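Local coordinates for protein extracellular ligand-binding receptor (Desulfohalobium retbaense DSM 5692, PDB 5ERE) that probably acts as an extracellular sensor, binding ketoleucine in a domain of the leucine-binding protein family and cytosine in a separate tandem PAS-type region, at residues A[19-24]-A[253-258]; A[238-243]-A[290-295]; A[7-12]-A[68-73]; A[208-213]-A[230-235]. All blocks are in the same frame, centred on the assembly; numbering follows the deposited sequence.

Interaction 1. Residues A[19-24]-A[253-258]; sequences VEQQRA and GFFGVE. With COI (2-oxo-4-methylpentanoic acid), chain B.
The side chain of Glu-20 lies across the first turn of helix 254-271, with its CG and CD against the backbone of Gly-253 and Gly-256. In this periplasmic binding protein fold the segments 19-24 and 254-258 run in broadly the same direction, their axes 29° apart and 7.9 Å at closest approach. Glu-20 uses one oxygen for each of two amides at the helix start. Gly-253 N, in the N-cap position, donates to Glu-20 OE1 at 3.1 Å, coming from well above the carboxylate plane, while Gly-256 N reaches Glu-20 OE2 on its anti side at 2.9 Å. CG stands anti to the backbone N (chi1 -180°), directed at the partner helix. The negative group sits where the helix dipole would probably stabilise it, and OE1 also forms a salt bridge with Arg-214. Gly-256 probably allows this approach, since a CB there would sit tightly against Glu-20 CG, and the CB of Ala-24 already rests 3.3 Å from Gly-256 O. Next along the helix, CG of Gln-21 touches CB of Phe-255 at 3.7 Å, the amide nearly perpendicular to the ring. A water takes the N-H of Gln-21 NE2 and donates to Phe-255 O and to Glu-258 OE1. At the far rim of the Phe-255 ring, in its plane, CE1 stands 3.4 Å from O3, the keto oxygen of the bound 2-oxo-4-methylpentanoic acid.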
loop_
_atom_site.group_PDB
_atom_site.type_symbol
_atom_site.label_atom_id
_atom_site.label_comp_id
_atom_site.label_asym_id
_atom_site.label_seq_id
_atom_site.Cartn_x
_atom_site.Cartn_y
_atom_site.Cartn_z
ATOM N N VAL A 19 21.883 15.957 -10.767
ATOM C CA VAL A 19 23.186 15.444 -11.160
ATOM C C VAL A 19 23.219 13.920 -11.084
ATOM O O VAL A 19 23.858 13.282 -11.912
ATOM C CB VAL A 19 24.341 16.032 -10.286
ATOM C CG1 VAL A 19 25.652 15.303 -10.512
ATOM C CG2 VAL A 19 24.538 17.529 -10.574
ATOM N N GLU A 20 22.539 13.355 -10.096
ATOM C CA GLU A 20 22.399 11.927 -9.966
ATOM C C GLU A 20 21.723 11.328 -11.210
ATOM O O GLU A 20 22.182 10.338 -11.793
ATOM C CB GLU A 20 21.592 11.605 -8.710
ATOM C CG GLU A 20 21.410 10.100 -8.499
ATOM C CD GLU A 20 20.843 9.749 -7.149
ATOM O OE1 GLU A 20 21.561 9.892 -6.127
ATOM O OE2 GLU A 20 19.681 9.320 -7.113
ATOM N N GLN A 21 20.634 11.951 -11.627
ATOM C CA GLN A 21 19.878 11.481 -12.774
ATOM C C GLN A 21 20.728 11.573 -14.044
ATOM O O GLN A 21 20.701 10.657 -14.863
ATOM C CB GLN A 21 18.584 12.264 -12.923
ATOM C CG GLN A 21 17.608 12.018 -11.807
ATOM C CD GLN A 21 16.439 13.020 -11.807
ATOM O OE1 GLN A 21 16.640 14.222 -11.949
ATOM N NE2 GLN A 21 15.234 12.516 -11.687
ATOM N N GLN A 22 21.463 12.670 -14.202
ATOM C CA GLN A 22 22.359 12.869 -15.331
ATOM C C GLN A 22 23.425 11.804 -15.381
ATOM O O GLN A 22 23.666 11.226 -16.438
ATOM C CB GLN A 22 23.012 14.233 -15.247
ATOM C CG GLN A 22 24.109 14.545 -16.265
ATOM C CD GLN A 22 25.021 15.646 -15.749
ATOM O OE1 GLN A 22 24.808 16.814 -16.033
ATOM N NE2 GLN A 22 26.036 15.272 -14.947
ATOM N N ARG A 23 24.083 11.579 -14.251
ATOM C CA ARG A 23 25.034 10.488 -14.117
ATOM C C ARG A 23 24.475 9.127 -14.503
ATOM O O ARG A 23 25.127 8.349 -15.249
ATOM C CB ARG A 23 25.514 10.457 -12.668
ATOM C CG ARG A 23 26.432 11.589 -12.373
ATOM C CD ARG A 23 26.807 11.622 -10.886
ATOM N NE ARG A 23 27.826 12.623 -10.634
ATOM C CZ ARG A 23 28.262 12.946 -9.418
ATOM N NH1 ARG A 23 27.751 12.369 -8.348
ATOM N NH2 ARG A 23 29.204 13.853 -9.277
ATOM N N ALA A 24 23.267 8.814 -14.017
ATOM C CA ALA A 24 22.733 7.492 -14.262
ATOM C C ALA A 24 22.384 7.299 -15.755
ATOM O O ALA A 24 22.592 6.229 -16.313
ATOM C CB ALA A 24 21.573 7.246 -13.416
ATOM N N GLY A 253 20.877 7.011 -5.359
ATOM C CA GLY A 253 19.594 6.833 -4.717
ATOM C C GLY A 253 18.479 6.548 -5.710
ATOM O O GLY A 253 18.731 6.149 -6.838
ATOM N N PHE A 254 17.245 6.780 -5.282
ATOM C CA PHE A 254 16.070 6.422 -6.067
ATOM C C PHE A 254 16.111 6.990 -7.464
ATOM O O PHE A 254 15.740 6.318 -8.451
ATOM C CB PHE A 254 14.766 6.924 -5.405
ATOM C CG PHE A 254 13.626 6.933 -6.346
ATOM C CD1 PHE A 254 12.970 5.754 -6.639
ATOM C CD2 PHE A 254 13.263 8.090 -7.006
ATOM C CE1 PHE A 254 11.945 5.722 -7.570
ATOM C CE2 PHE A 254 12.245 8.071 -7.938
ATOM C CZ PHE A 254 11.588 6.883 -8.220
ATOM N N PHE A 255 16.516 8.245 -7.561
ATOM C CA PHE A 255 16.372 8.923 -8.836
ATOM C C PHE A 255 17.330 8.384 -9.890
ATOM O O PHE A 255 16.949 8.270 -11.036
ATOM C CB PHE A 255 16.578 10.405 -8.663
ATOM C CG PHE A 255 15.597 11.019 -7.704
ATOM C CD1 PHE A 255 14.373 11.473 -8.156
ATOM C CD2 PHE A 255 15.896 11.108 -6.340
ATOM C CE1 PHE A 255 13.438 12.044 -7.276
ATOM C CE2 PHE A 255 14.955 11.673 -5.446
ATOM C CZ PHE A 255 13.728 12.136 -5.925
ATOM N N GLY A 256 18.566 8.103 -9.495
ATOM C CA GLY A 256 19.500 7.394 -10.357
ATOM C C GLY A 256 18.964 6.044 -10.814
ATOM O O GLY A 256 19.003 5.720 -12.003
ATOM N N VAL A 257 18.475 5.252 -9.868
ATOM C CA VAL A 257 17.977 3.905 -10.155
ATOM C C VAL A 257 16.828 3.983 -11.159
ATOM O O VAL A 257 16.781 3.239 -12.155
ATOM C CB VAL A 257 17.499 3.195 -8.856
ATOM C CG1 VAL A 257 16.731 1.880 -9.167
ATOM C CG2 VAL A 257 18.659 2.948 -7.927
ATOM N N GLU A 258 15.905 4.891 -10.894
ATOM C CA GLU A 258 14.782 5.127 -11.772
ATOM C C GLU A 258 15.203 5.572 -13.169
ATOM O O GLU A 258 14.607 5.171 -14.172
ATOM C CB GLU A 258 13.849 6.212 -11.174
ATOM C CG GLU A 258 12.631 6.503 -12.038
ATOM C CD GLU A 258 11.777 7.685 -11.503
ATOM O OE1 GLU A 258 12.363 8.766 -11.208
ATOM O OE2 GLU A 258 10.537 7.513 -11.402
HETATM C C1 COI B . 8.609 14.493 -7.097
HETATM O O1 COI B . 8.101 15.523 -7.613
HETATM O O2 COI B . 7.946 13.443 -6.905
HETATM C C2 COI B . 10.062 14.515 -6.764
HETATM O O3 COI B . 10.583 13.553 -6.232
HETATM C C3 COI B . 10.806 15.767 -7.163
HETATM C C4 COI B . 12.190 15.739 -6.618
HETATM C C5 COI B . 13.037 16.634 -7.496
HETATM C C6 COI B . 12.064 16.236 -5.185
HETATM O O HOH W 1 14.793 9.793 -11.656
#

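Interaction 2. Residues A[238-243]-A[290-295]; sequences HPFMSA and TGALGK
His-238 and Ala-292 bring the backbones together, their CA atoms 5.7 Å apart, where the N-cap residue of helix 239-248 meets the type I turn from Gly-291 to Gly-294. The imidazole of His-238 lies against this turn. His-238 CD2 is 3.6 Å from Ala-292 CA, which stands over one face toward the rim, and the methyl CB of Ala-292 sits 3.9 Å from the centroid of the His-238 ring, only 11° off the normal, a CH-pi contact. On the opposite face rests CD of Pro-239, so the ring is sandwiched between its own neighbour and the turn. CG is anti to the backbone N (chi1 -167°), and from there His-238 ND1 accepts from Phe-240 N at 3.1 Å, with the donor tilted a little from the ring plane. This is an N-terminal helix cap, and the turn it leans on is a tight two-residue beta-hairpin joining strands 288-291 and 296-298, closed by the paired backbone bonds of Gly-291 and Gly-294. Asp-261 of helix 254-271 grips the hairpin, its two carboxylate oxygens taking the amides of Ala-292 and Leu-293. An alanine at His-238 would probably leave Phe-240 N without its capping acceptor and open a gap above the methyl of Ala-292. That methyl is also met by the selenomethionine Met-241, whose chain bends twice to bring Met-241 CE within 3.9 Å of Ala-292 CB. More loosely, CB of Phe-240 approaches the same methyl at 4.4 Å.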
loop_
_atom_site.group_PDB
_atom_site.type_symbol
_atom_site.label_atom_id
_atom_site.label_comp_id
_atom_site.label_asym_id
_atom_site.label_seq_id
_atom_site.Cartn_x
_atom_site.Cartn_y
_atom_site.Cartn_z
ATOM N N HIS A 238 21.475 -5.209 -7.741
ATOM C CA HIS A 238 21.536 -4.977 -9.174
ATOM C C HIS A 238 22.903 -4.401 -9.555
ATOM O O HIS A 238 23.410 -3.545 -8.840
ATOM C CB HIS A 238 20.415 -4.027 -9.608
ATOM C CG HIS A 238 20.217 -3.986 -11.085
ATOM N ND1 HIS A 238 20.990 -3.205 -11.915
ATOM C CD2 HIS A 238 19.339 -4.631 -11.889
ATOM C CE1 HIS A 238 20.607 -3.379 -13.170
ATOM N NE2 HIS A 238 19.603 -4.235 -13.180
ATOM N N PRO A 239 23.500 -4.862 -10.672
ATOM C CA PRO A 239 24.803 -4.375 -11.140
ATOM C C PRO A 239 24.949 -2.866 -11.342
ATOM O O PRO A 239 26.075 -2.386 -11.361
ATOM C CB PRO A 239 24.960 -5.074 -12.496
ATOM C CG PRO A 239 24.178 -6.303 -12.358
ATOM C CD PRO A 239 22.996 -5.936 -11.555
ATOM N N PHE A 240 23.847 -2.149 -11.538
ATOM C CA PHE A 240 23.873 -0.699 -11.672
ATOM C C PHE A 240 24.382 -0.012 -10.405
ATOM O O PHE A 240 25.152 0.916 -10.513
ATOM C CB PHE A 240 22.481 -0.156 -11.990
ATOM C CG PHE A 240 22.382 1.353 -11.898
ATOM C CD1 PHE A 240 22.948 2.162 -12.869
ATOM C CD2 PHE A 240 21.767 1.947 -10.830
ATOM C CE1 PHE A 240 22.864 3.549 -12.771
ATOM C CE2 PHE A 240 21.669 3.321 -10.740
ATOM C CZ PHE A 240 22.221 4.113 -11.717
HETATM N N MSE A 241 23.943 -0.470 -9.234
HETATM C CA MSE A 241 24.368 0.107 -7.932
HETATM C C MSE A 241 25.890 0.206 -7.864
HETATM O O MSE A 241 26.465 1.268 -7.681
HETATM C CB MSE A 241 23.916 -0.753 -6.743
HETATM C CG MSE A 241 22.507 -1.186 -6.748
HETATM SE SE MSE A 241 21.390 0.355 -6.728
HETATM C CE MSE A 241 20.407 -0.312 -8.248
ATOM N N SER A 242 26.516 -0.942 -8.056
ATOM C CA SER A 242 27.965 -1.077 -8.036
ATOM C C SER A 242 28.696 -0.378 -9.162
ATOM O O SER A 242 29.747 0.217 -8.928
ATOM C CB SER A 242 28.329 -2.557 -8.054
ATOM O OG SER A 242 29.728 -2.707 -8.055
ATOM N N ALA A 243 28.189 -0.461 -10.394
ATOM C CA ALA A 243 28.782 0.308 -11.488
ATOM C C ALA A 243 28.787 1.834 -11.215
ATOM O O ALA A 243 29.756 2.529 -11.500
ATOM C CB ALA A 243 28.040 0.044 -12.793
ATOM N N THR A 290 11.620 -5.809 -15.417
ATOM C CA THR A 290 12.437 -6.107 -14.273
ATOM C C THR A 290 13.774 -5.456 -14.530
ATOM O O THR A 290 14.309 -5.518 -15.616
ATOM C CB THR A 290 12.539 -7.617 -14.043
ATOM O OG1 THR A 290 11.240 -8.103 -13.654
ATOM C CG2 THR A 290 13.527 -7.928 -12.939
ATOM N N GLY A 291 14.266 -4.740 -13.529
ATOM C CA GLY A 291 15.415 -3.886 -13.720
ATOM C C GLY A 291 15.898 -3.411 -12.362
ATOM O O GLY A 291 15.654 -4.051 -11.349
ATOM N N ALA A 292 16.580 -2.282 -12.351
ATOM C CA ALA A 292 17.226 -1.825 -11.144
ATOM C C ALA A 292 16.210 -1.467 -10.071
ATOM O O ALA A 292 16.501 -1.632 -8.860
ATOM C CB ALA A 292 18.140 -0.644 -11.441
ATOM N N LEU A 293 15.008 -1.037 -10.490
ATOM C CA LEU A 293 13.929 -0.715 -9.540
ATOM C C LEU A 293 13.195 -1.948 -9.082
ATOM O O LEU A 293 12.196 -1.847 -8.391
ATOM C CB LEU A 293 12.885 0.202 -10.164
ATOM C CG LEU A 293 13.150 1.666 -10.414
ATOM C CD1 LEU A 293 12.052 2.208 -11.415
ATOM C CD2 LEU A 293 13.059 2.379 -9.067
ATOM N N GLY A 294 13.621 -3.108 -9.563
ATOM C CA GLY A 294 12.918 -4.333 -9.247
ATOM C C GLY A 294 11.880 -4.605 -10.322
ATOM O O GLY A 294 12.030 -4.168 -11.450
ATOM N N LYS A 295 10.841 -5.343 -9.955
ATOM C CA LYS A 295 9.739 -5.643 -10.855
ATOM C C LYS A 295 8.792 -4.452 -10.902
ATOM O O LYS A 295 8.200 -4.082 -9.880
ATOM C CB LYS A 295 9.013 -6.900 -10.399
ATOM C CG LYS A 295 7.886 -7.311 -11.332
ATOM C CD LYS A 295 7.233 -8.603 -10.871
ATOM C CE LYS A 295 5.960 -8.848 -11.628
ATOM N NZ LYS A 295 5.093 -9.733 -10.830
#

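Interaction 3. Residues A[7-12]-A[68-73]; sequences ILPFSS and VSCSSW. With COI (2-oxo-4-methylpentanoic acid), chain B.
Cys-70 is met by Leu-8 and Pro-9, which reach it with different parts of their side chains. Leu-8 starts off directed away from the neighbouring strand, but its CD2 branch comes back to touch Cys-70 CB at 3.6 Å. Pro-9 turns its CD and CG to the sulfur, CD lying 3.7 Å from Cys-70 SG, which is anti to its own backbone N (chi1 170°). Gln-21 of helix 15-32 packs on both Leu-8 and Cys-70. On the other face of the sheet, Ile-7 and Ser-69 stand side by side: Ile-7 meets Ala-53, Phe-54 and Leu-57 of helix 47-60, while Ser-69 OG bonds to Ser-75 and His-89. The two strands are parallel neighbours in the five-stranded sheet of one lobe of the periplasmic binding protein fold, strand 3-8 lying between 37-42 and 64-70. They are joined by Ile-7 N to Val-68 O (2.8 Å) and Cys-70 N to Ile-7 O, both nearly straight. Past the C-terminal end of strand 64-70 the chain enters helix 72-84. Ser-71 OG, at the N-cap, caps Ala-74 N and also donates in plane to a lone pair of Cys-70 O at 2.7 Å; it lies over one face of the Trp-73 rings, toward the rim. The first helix residue takes hold of the ligand: Ser-72 N donates to carboxylate O1 of 2-oxo-4-methylpentanoic acid at 2.9 Å, and Ser-72 OG bonds to the same oxygen over a doubtfully short distance. CH2 of Trp-73 approaches ligand C3 at 3.9 Å.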
loop_
_atom_site.group_PDB
_atom_site.type_symbol
_atom_site.label_atom_id
_atom_site.label_comp_id
_atom_site.label_asym_id
_atom_site.label_seq_id
_atom_site.Cartn_x
_atom_site.Cartn_y
_atom_site.Cartn_z
ATOM N N ILE A 7 14.966 16.970 -19.222
ATOM C CA ILE A 7 14.854 18.230 -18.486
ATOM C C ILE A 7 14.909 17.962 -16.996
ATOM O O ILE A 7 14.012 17.354 -16.439
ATOM C CB ILE A 7 13.557 18.963 -18.827
ATOM C CG1 ILE A 7 13.433 19.032 -20.342
ATOM C CG2 ILE A 7 13.563 20.355 -18.191
ATOM C CD1 ILE A 7 12.125 19.647 -20.899
ATOM N N LEU A 8 15.997 18.403 -16.386
ATOM C CA LEU A 8 16.297 18.119 -14.977
ATOM C C LEU A 8 16.533 19.420 -14.200
ATOM O O LEU A 8 17.000 20.411 -14.759
ATOM C CB LEU A 8 17.536 17.258 -14.858
ATOM C CG LEU A 8 17.603 15.984 -15.733
ATOM C CD1 LEU A 8 18.970 15.335 -15.520
ATOM C CD2 LEU A 8 16.442 15.047 -15.373
ATOM N N PRO A 9 16.252 19.400 -12.896
ATOM C CA PRO A 9 16.221 20.674 -12.173
ATOM C C PRO A 9 17.604 21.068 -11.655
ATOM O O PRO A 9 17.800 21.130 -10.442
ATOM C CB PRO A 9 15.238 20.383 -11.038
ATOM C CG PRO A 9 15.426 18.875 -10.782
ATOM C CD PRO A 9 15.680 18.296 -12.106
ATOM N N PHE A 10 18.544 21.324 -12.566
ATOM C CA PHE A 10 19.920 21.592 -12.187
ATOM C C PHE A 10 20.036 22.890 -11.310
ATOM O O PHE A 10 20.743 22.909 -10.321
ATOM C CB PHE A 10 20.799 21.755 -13.410
ATOM C CG PHE A 10 21.034 20.473 -14.181
ATOM C CD1 PHE A 10 21.712 19.404 -13.600
ATOM C CD2 PHE A 10 20.577 20.350 -15.468
ATOM C CE1 PHE A 10 21.930 18.223 -14.295
ATOM C CE2 PHE A 10 20.813 19.163 -16.194
ATOM C CZ PHE A 10 21.477 18.109 -15.604
ATOM N N SER A 11 19.328 23.936 -11.718
ATOM C CA SER A 11 19.335 25.246 -11.060
ATOM C C SER A 11 18.161 25.336 -10.103
ATOM O O SER A 11 17.124 25.905 -10.426
ATOM C CB SER A 11 19.250 26.359 -12.098
ATOM O OG SER A 11 20.379 26.364 -12.937
ATOM N N SER A 12 18.352 24.762 -8.922
ATOM C CA SER A 12 17.291 24.563 -7.958
ATOM C C SER A 12 17.863 23.924 -6.694
ATOM O O SER A 12 19.051 23.552 -6.653
ATOM C CB SER A 12 16.170 23.691 -8.542
ATOM O OG SER A 12 16.348 22.317 -8.242
ATOM N N VAL A 68 11.908 13.674 -21.573
ATOM C CA VAL A 68 11.851 13.198 -20.217
ATOM C C VAL A 68 11.938 14.425 -19.301
ATOM O O VAL A 68 12.768 15.300 -19.531
ATOM C CB VAL A 68 13.007 12.217 -19.940
ATOM C CG1 VAL A 68 12.912 11.651 -18.560
ATOM C CG2 VAL A 68 12.937 11.069 -21.002
ATOM N N SER A 69 11.076 14.495 -18.304
ATOM C CA SER A 69 11.164 15.566 -17.318
ATOM C C SER A 69 11.210 15.026 -15.918
ATOM O O SER A 69 10.450 14.138 -15.577
ATOM C CB SER A 69 9.979 16.520 -17.469
ATOM O OG SER A 69 8.766 15.846 -17.222
ATOM N N CYS A 70 12.104 15.591 -15.110
ATOM C CA CYS A 70 12.132 15.336 -13.685
ATOM C C CYS A 70 11.284 16.390 -12.948
ATOM O O CYS A 70 11.325 17.543 -13.323
ATOM C CB CYS A 70 13.563 15.370 -13.156
ATOM S SG CYS A 70 13.550 15.350 -11.337
ATOM N N SER A 71 10.554 15.933 -11.926
ATOM C CA SER A 71 9.826 16.705 -10.886
ATOM C C SER A 71 8.338 16.743 -11.216
ATOM O O SER A 71 7.946 16.806 -12.377
ATOM C CB SER A 71 10.358 18.135 -10.688
ATOM O OG SER A 71 9.853 19.013 -11.664
ATOM N N SER A 72 7.517 16.617 -10.182
ATOM C CA SER A 72 6.060 16.648 -10.333
ATOM C C SER A 72 5.576 17.934 -10.999
ATOM O O SER A 72 4.640 17.898 -11.792
ATOM C CB SER A 72 5.391 16.479 -8.972
ATOM O OG SER A 72 5.804 15.250 -8.395
ATOM N N TRP A 73 6.241 19.052 -10.716
ATOM C CA TRP A 73 5.815 20.328 -11.292
ATOM C C TRP A 73 6.232 20.484 -12.739
ATOM O O TRP A 73 5.419 20.892 -13.577
ATOM C CB TRP A 73 6.334 21.526 -10.464
ATOM C CG TRP A 73 7.773 21.486 -10.027
ATOM C CD1 TRP A 73 8.815 22.176 -10.573
ATOM C CD2 TRP A 73 8.317 20.747 -8.926
ATOM N NE1 TRP A 73 9.973 21.898 -9.898
ATOM C CE2 TRP A 73 9.689 21.022 -8.879
ATOM C CE3 TRP A 73 7.770 19.867 -7.979
ATOM C CZ2 TRP A 73 10.528 20.460 -7.926
ATOM C CZ3 TRP A 73 8.611 19.301 -7.034
ATOM C CH2 TRP A 73 9.969 19.598 -7.023
HETATM C C1 COI B . 8.609 14.493 -7.097
HETATM O O1 COI B . 8.101 15.523 -7.613
HETATM O O2 COI B . 7.946 13.443 -6.905
HETATM C C2 COI B . 10.062 14.515 -6.764
HETATM O O3 COI B . 10.583 13.553 -6.232
HETATM C C3 COI B . 10.806 15.767 -7.163
HETATM C C4 COI B . 12.190 15.739 -6.618
HETATM C C5 COI B . 13.037 16.634 -7.496
HETATM C C6 COI B . 12.064 16.236 -5.185
#

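Interaction 4. Residues A[208-213]-A[230-235]; sequences GTRPIQ and TYPSYN. With COI (2-oxo-4-methylpentanoic acid), chain B.
The phenol ring of Tyr-231 is held between two groups, the amide of Gln-213 on one face and CD of Pro-232 on the other. Gln-213 OE1 stands 3.6 Å above the ring centre and the amide is stacked, 25° from parallel; CD of Pro-232 is offset toward the rim. At the ring edge, Arg-210 O lies 3.4 Å from Tyr-231 CE1, while Tyr-231 OH and Tyr-234 OH share a 2.7 Å hydrogen bond. The Gln-213 oxygen is also taken by Lys-311 and Tyr-229. A leucine at Tyr-231 would probably leave Tyr-234 OH without this partner and the Gln-213 amide without a ring to stack on. Segment 208-213 leaves the end of strand 205-208, and 230-232 ends its parallel neighbour 228-232 in the second lobe's sheet, linked here by Thr-230 N to Gly-208 O at 3.3 Å. Glu-115 bonds both Thr-230 OG1 and Arg-210 N, tying the ends together. Arg-210 rests CG on Pro-232 CD at 3.9 Å, and its chain then bends at chi3 (46°). Pro-211 CG lies over one face of the guanidinium, toward the rim, and the ligand meets its edge. Arg-210 NH2 donates to carboxylate O2 at 2.8 Å and Arg-210 NH1 to the keto oxygen O3 at 3.0 Å. This paired donation would probably offset the carboxylate charge and is consistent with recognition of a 2-oxo acid.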
loop_
_atom_site.group_PDB
_atom_site.type_symbol
_atom_site.label_atom_id
_atom_site.label_comp_id
_atom_site.label_asym_id
_atom_site.label_seq_id
_atom_site.Cartn_x
_atom_site.Cartn_y
_atom_site.Cartn_z
ATOM N N GLY A 208 9.221 10.960 6.806
ATOM C CA GLY A 208 9.400 11.478 5.464
ATOM C C GLY A 208 8.966 10.473 4.429
ATOM O O GLY A 208 8.373 9.449 4.768
ATOM N N THR A 209 9.253 10.797 3.172
ATOM C CA THR A 209 8.767 10.035 2.013
ATOM C C THR A 209 9.949 9.780 1.064
ATOM O O THR A 209 11.100 10.144 1.363
ATOM C CB THR A 209 7.605 10.791 1.286
ATOM O OG1 THR A 209 8.084 12.002 0.701
ATOM C CG2 THR A 209 6.445 11.118 2.264
ATOM N N ARG A 210 9.659 9.199 -0.097
ATOM C CA ARG A 210 10.688 8.670 -1.009
ATOM C C ARG A 210 11.919 9.576 -1.242
ATOM O O ARG A 210 13.037 9.126 -1.113
ATOM C CB ARG A 210 10.005 8.315 -2.362
ATOM C CG ARG A 210 10.959 8.064 -3.545
ATOM C CD ARG A 210 10.128 7.941 -4.891
ATOM N NE ARG A 210 9.157 9.031 -4.937
ATOM C CZ ARG A 210 9.388 10.241 -5.421
ATOM N NH1 ARG A 210 10.544 10.537 -5.965
ATOM N NH2 ARG A 210 8.445 11.179 -5.346
ATOM N N PRO A 211 11.721 10.858 -1.580
ATOM C CA PRO A 211 12.814 11.802 -1.855
ATOM C C PRO A 211 13.814 12.035 -0.720
ATOM O O PRO A 211 14.912 12.535 -0.976
ATOM C CB PRO A 211 12.066 13.112 -2.135
ATOM C CG PRO A 211 10.729 12.673 -2.574
ATOM C CD PRO A 211 10.417 11.528 -1.698
ATOM N N ILE A 212 13.452 11.690 0.508
ATOM C CA ILE A 212 14.269 12.088 1.663
ATOM C C ILE A 212 15.546 11.234 1.837
ATOM O O ILE A 212 16.456 11.605 2.579
ATOM C CB ILE A 212 13.403 12.052 2.949
ATOM C CG1 ILE A 212 13.946 13.015 4.021
ATOM C CG2 ILE A 212 13.315 10.661 3.506
ATOM C CD1 ILE A 212 12.932 13.286 5.120
ATOM N N GLN A 213 15.663 10.126 1.111
ATOM C CA GLN A 213 16.831 9.244 1.304
ATOM C C GLN A 213 18.043 9.763 0.527
ATOM O O GLN A 213 18.405 9.225 -0.509
ATOM C CB GLN A 213 16.540 7.790 0.881
ATOM C CG GLN A 213 17.698 6.840 1.265
ATOM C CD GLN A 213 17.463 5.394 0.872
ATOM O OE1 GLN A 213 16.684 4.687 1.510
ATOM N NE2 GLN A 213 18.126 4.946 -0.195
ATOM N N THR A 230 8.724 6.279 3.978
ATOM C CA THR A 230 8.352 5.310 2.961
ATOM C C THR A 230 9.318 5.393 1.795
ATOM O O THR A 230 9.827 6.465 1.467
ATOM C CB THR A 230 6.934 5.511 2.482
ATOM O OG1 THR A 230 6.657 6.897 2.293
ATOM C CG2 THR A 230 5.972 4.936 3.475
ATOM N N TYR A 231 9.599 4.238 1.184
ATOM C CA TYR A 231 10.624 4.163 0.162
ATOM C C TYR A 231 10.424 2.901 -0.734
ATOM O O TYR A 231 10.024 1.851 -0.233
ATOM C CB TYR A 231 11.999 4.134 0.810
ATOM C CG TYR A 231 13.106 4.440 -0.141
ATOM C CD1 TYR A 231 13.373 5.740 -0.507
ATOM C CD2 TYR A 231 13.885 3.422 -0.673
ATOM C CE1 TYR A 231 14.372 6.026 -1.399
ATOM C CE2 TYR A 231 14.894 3.690 -1.562
ATOM C CZ TYR A 231 15.134 4.981 -1.926
ATOM O OH TYR A 231 16.135 5.236 -2.806
ATOM N N PRO A 232 10.687 3.016 -2.043
ATOM C CA PRO A 232 10.663 1.801 -2.914
ATOM C C PRO A 232 11.530 0.671 -2.417
ATOM O O PRO A 232 12.633 0.913 -1.956
ATOM C CB PRO A 232 11.185 2.305 -4.252
ATOM C CG PRO A 232 10.948 3.790 -4.224
ATOM C CD PRO A 232 11.105 4.212 -2.786
ATOM N N SER A 233 11.050 -0.560 -2.499
ATOM C CA SER A 233 11.772 -1.651 -1.844
ATOM C C SER A 233 12.825 -2.391 -2.684
ATOM O O SER A 233 13.147 -3.521 -2.351
ATOM C CB SER A 233 10.790 -2.700 -1.332
ATOM O OG SER A 233 10.315 -3.474 -2.388
ATOM N N TYR A 234 13.391 -1.776 -3.717
ATOM C CA TYR A 234 14.369 -2.495 -4.562
ATOM C C TYR A 234 15.597 -2.866 -3.732
ATOM O O TYR A 234 15.988 -2.106 -2.838
ATOM C CB TYR A 234 14.783 -1.639 -5.766
ATOM C CG TYR A 234 15.442 -0.333 -5.407
ATOM C CD1 TYR A 234 16.780 -0.280 -5.009
ATOM C CD2 TYR A 234 14.732 0.861 -5.472
ATOM C CE1 TYR A 234 17.375 0.933 -4.661
ATOM C CE2 TYR A 234 15.328 2.068 -5.144
ATOM C CZ TYR A 234 16.629 2.106 -4.732
ATOM O OH TYR A 234 17.184 3.330 -4.391
ATOM N N ASN A 235 16.231 -3.998 -4.014
ATOM C CA ASN A 235 17.473 -4.326 -3.300
ATOM C C ASN A 235 18.722 -3.766 -3.970
ATOM O O ASN A 235 18.690 -3.299 -5.109
ATOM C CB ASN A 235 17.625 -5.842 -3.137
ATOM C CG ASN A 235 17.685 -6.567 -4.443
ATOM O OD1 ASN A 235 18.348 -6.141 -5.385
ATOM N ND2 ASN A 235 16.989 -7.688 -4.512
HETATM C C1 COI B . 8.609 14.493 -7.097
HETATM O O1 COI B . 8.101 15.523 -7.613
HETATM O O2 COI B . 7.946 13.443 -6.905
HETATM C C2 COI B . 10.062 14.515 -6.764
HETATM O O3 COI B . 10.583 13.553 -6.232
HETATM C C3 COI B . 10.806 15.767 -7.163
HETATM C C4 COI B . 12.190 15.739 -6.618
HETATM C C5 COI B . 13.037 16.634 -7.496
HETATM C C6 COI B . 12.064 16.236 -5.185
HETATM O O HOH W 2 17.476 8.440 -2.912
#

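In the fold
All four contacts belong to the periplasmic binding protein region, and interactions 1, 3 and 4 converge on the ketoleucine. Interaction 3 lies in one lobe's parallel sheet and interaction 4 at the other's, centres about 19 Å apart, so residues of both lobes hold the ligand. Interaction 1, its centre about 12 Å from that of interaction 3 and about 14 Å from that of interaction 4, packs helix 15-32 on helix 254-271 and touches both. Interaction 2, centred about 12 Å from interaction 1, joins helix 239-248 to a hairpin. Along the chain interaction 3 closes before 4 and 2 open; interaction 1 alternates with 2 and 3 and encloses 4, consistent with a single chain passing repeatedly between lobes.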